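Local coordinates for putative cell adhesion protein (Bacteroides thetaiotaomicron, PDB 4DGU) that is probably a fimbrillin-like pilus component of a human gut bacterium, with a likely role in cell adhesion, at residues Gln53-Phe58 with Tyr80-Ala85. Sequence-based numbering, arbitrary orientation.
Sequences QDYTPF and YAHYPA
H82 turns its imidazole edge to the face of Y55, an edge-to-face aromatic pair with ring centroids 4.9 Å apart and planes at 76°. CD2 of H82 leads, lying over the phenol near its rim, 3.6 Å from CZ of Y55. Two residues back along the strand, Y80 meets the same phenol from another side: its carbonyl O sits at the ring edge, 3.4 Å from CE1 of Y55, and its CB lies 3.5 Å from the Y55 OH. The Y80 ring turns off from 53-58, its side chain touching F109 and T111 of strand 108-114. With CG anti to the carbonyl carbon (chi1 -72°), Y55 sends its ring from the loop before strand 56-59 toward strand 77-83. The two strands are not direct neighbours in the mixed sheet of this fimbrillin-like fold: strand 45-50 runs between them, antiparallel to both, and the Y55 side chain reaches across it, touching S47 and A49. The Y55 OH and H82 NE2 each hydrogen-bond to the carbonyl O of L160, so one backbone acceptor grips the polar ends of both side chains in this buried spot. An alanine in place of Y55 would probably leave the H82 edge without its aromatic face and L160 O with one bond fewer. Around the pair, F109 touches Y55 and its ring meets that of H82 with the planes at about 60°, and L86 also touches Y55.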
loop_
_atom_site.group_PDB
_atom_site.type_symbol
_atom_site.label_atom_id
_atom_site.label_comp_id
_atom_site.label_asym_id
_atom_site.label_seq_id
_atom_site.Cartn_x
_atom_site.Cartn_y
_atom_site.Cartn_z
ATOM N N GLN A 53 1.611 -34.797 23.199
ATOM C CA GLN A 53 0.490 -35.537 23.800
ATOM C C GLN A 53 -0.780 -35.354 22.988
ATOM O O GLN A 53 -0.816 -34.504 22.111
ATOM C CB GLN A 53 0.260 -35.078 25.256
ATOM C CG GLN A 53 1.464 -35.305 26.167
ATOM C CD GLN A 53 1.849 -36.766 26.309
ATOM O OE1 GLN A 53 2.964 -37.181 25.974
ATOM N NE2 GLN A 53 0.948 -37.577 26.831
ATOM N N ASP A 54 -1.814 -36.155 23.273
ATOM C CA ASP A 54 -3.094 -36.087 22.553
ATOM C C ASP A 54 -3.963 -34.986 23.107
ATOM O O ASP A 54 -3.919 -34.719 24.309
ATOM C CB ASP A 54 -3.878 -37.426 22.634
ATOM C CG ASP A 54 -3.233 -38.662 22.027
ATOM O OD1 ASP A 54 -3.116 -39.687 22.748
ATOM O OD2 ASP A 54 -2.922 -38.646 20.805
ATOM N N TYR A 55 -4.799 -34.389 22.233
ATOM C CA TYR A 55 -5.770 -33.361 22.612
ATOM C C TYR A 55 -6.912 -34.011 23.400
ATOM O O TYR A 55 -7.447 -35.038 22.990
ATOM C CB TYR A 55 -6.302 -32.644 21.365
ATOM C CG TYR A 55 -5.292 -31.718 20.714
ATOM C CD1 TYR A 55 -5.018 -30.465 21.255
ATOM C CD2 TYR A 55 -4.663 -32.064 19.514
ATOM C CE1 TYR A 55 -4.127 -29.586 20.637
ATOM C CE2 TYR A 55 -3.767 -31.186 18.883
ATOM C CZ TYR A 55 -3.495 -29.953 19.460
ATOM O OH TYR A 55 -2.602 -29.090 18.869
ATOM N N THR A 56 -7.227 -33.463 24.568
ATOM C CA THR A 56 -8.319 -33.968 25.409
ATOM C C THR A 56 -9.288 -32.796 25.680
ATOM O O THR A 56 -8.858 -31.632 25.690
ATOM C CB THR A 56 -7.791 -34.658 26.688
ATOM O OG1 THR A 56 -6.844 -33.814 27.350
ATOM C CG2 THR A 56 -7.155 -36.026 26.405
ATOM N N PRO A 57 -10.597 -33.064 25.839
ATOM C CA PRO A 57 -11.531 -31.954 26.080
ATOM C C PRO A 57 -11.301 -31.273 27.424
ATOM O O PRO A 57 -10.851 -31.910 28.380
ATOM C CB PRO A 57 -12.918 -32.613 26.027
ATOM C CG PRO A 57 -12.703 -34.058 25.681
ATOM C CD PRO A 57 -11.272 -34.381 25.890
ATOM N N PHE A 58 -11.592 -29.964 27.482
ATOM C CA PHE A 58 -11.508 -29.121 28.684
ATOM C C PHE A 58 -12.669 -28.116 28.679
ATOM O O PHE A 58 -12.820 -27.354 27.713
ATOM C CB PHE A 58 -10.153 -28.396 28.754
ATOM C CG PHE A 58 -9.913 -27.604 30.019
ATOM C CD1 PHE A 58 -10.478 -26.339 30.189
ATOM C CD2 PHE A 58 -9.073 -28.098 31.020
ATOM C CE1 PHE A 58 -10.248 -25.598 31.355
ATOM C CE2 PHE A 58 -8.819 -27.349 32.174
ATOM C CZ PHE A 58 -9.417 -26.106 32.343
ATOM N N TYR A 80 -1.306 -26.475 23.830
ATOM C CA TYR A 80 -1.906 -26.212 22.529
ATOM C C TYR A 80 -3.378 -26.447 22.637
ATOM O O TYR A 80 -3.782 -27.426 23.259
ATOM C CB TYR A 80 -1.302 -27.119 21.452
ATOM C CG TYR A 80 0.187 -26.937 21.284
ATOM C CD1 TYR A 80 0.700 -25.893 20.519
ATOM C CD2 TYR A 80 1.092 -27.789 21.919
ATOM C CE1 TYR A 80 2.073 -25.717 20.361
ATOM C CE2 TYR A 80 2.468 -27.634 21.756
ATOM C CZ TYR A 80 2.955 -26.594 20.973
ATOM O OH TYR A 80 4.311 -26.393 20.834
ATOM N N ALA A 81 -4.202 -25.566 22.061
ATOM C CA ALA A 81 -5.643 -25.724 22.171
ATOM C C ALA A 81 -6.377 -25.335 20.897
ATOM O O ALA A 81 -6.007 -24.362 20.240
ATOM C CB ALA A 81 -6.167 -24.899 23.343
ATOM N N HIS A 82 -7.444 -26.078 20.576
ATOM C CA HIS A 82 -8.342 -25.817 19.451
ATOM C C HIS A 82 -9.721 -25.440 19.952
ATOM O O HIS A 82 -10.223 -26.052 20.887
ATOM C CB HIS A 82 -8.458 -27.041 18.520
ATOM C CG HIS A 82 -7.231 -27.321 17.716
ATOM N ND1 HIS A 82 -7.046 -26.778 16.454
ATOM C CD2 HIS A 82 -6.160 -28.090 18.026
ATOM C CE1 HIS A 82 -5.875 -27.234 16.035
ATOM N NE2 HIS A 82 -5.300 -28.022 16.949
ATOM N N TYR A 83 -10.319 -24.417 19.331
ATOM C CA TYR A 83 -11.683 -23.986 19.582
ATOM C C TYR A 83 -12.361 -23.693 18.250
ATOM O O TYR A 83 -11.864 -22.875 17.498
ATOM C CB TYR A 83 -11.829 -22.786 20.536
ATOM C CG TYR A 83 -13.296 -22.491 20.767
ATOM C CD1 TYR A 83 -14.070 -23.311 21.587
ATOM C CD2 TYR A 83 -13.945 -21.479 20.055
ATOM C CE1 TYR A 83 -15.442 -23.109 21.724
ATOM C CE2 TYR A 83 -15.320 -21.270 20.178
ATOM C CZ TYR A 83 -16.062 -22.083 21.022
ATOM O OH TYR A 83 -17.412 -21.880 21.157
ATOM N N PRO A 84 -13.498 -24.349 17.934
ATOM C CA PRO A 84 -14.213 -25.386 18.727
ATOM C C PRO A 84 -13.383 -26.680 18.901
ATOM O O PRO A 84 -12.380 -26.862 18.201
ATOM C CB PRO A 84 -15.484 -25.631 17.895
ATOM C CG PRO A 84 -15.629 -24.424 16.997
ATOM C CD PRO A 84 -14.207 -24.056 16.675
ATOM N N ALA A 85 -13.788 -27.570 19.828
ATOM C CA ALA A 85 -13.094 -28.843 20.099
ATOM C C ALA A 85 -13.009 -29.750 18.847
ATOM O O ALA A 85 -13.878 -29.698 17.978
ATOM C CB ALA A 85 -13.793 -29.592 21.226
#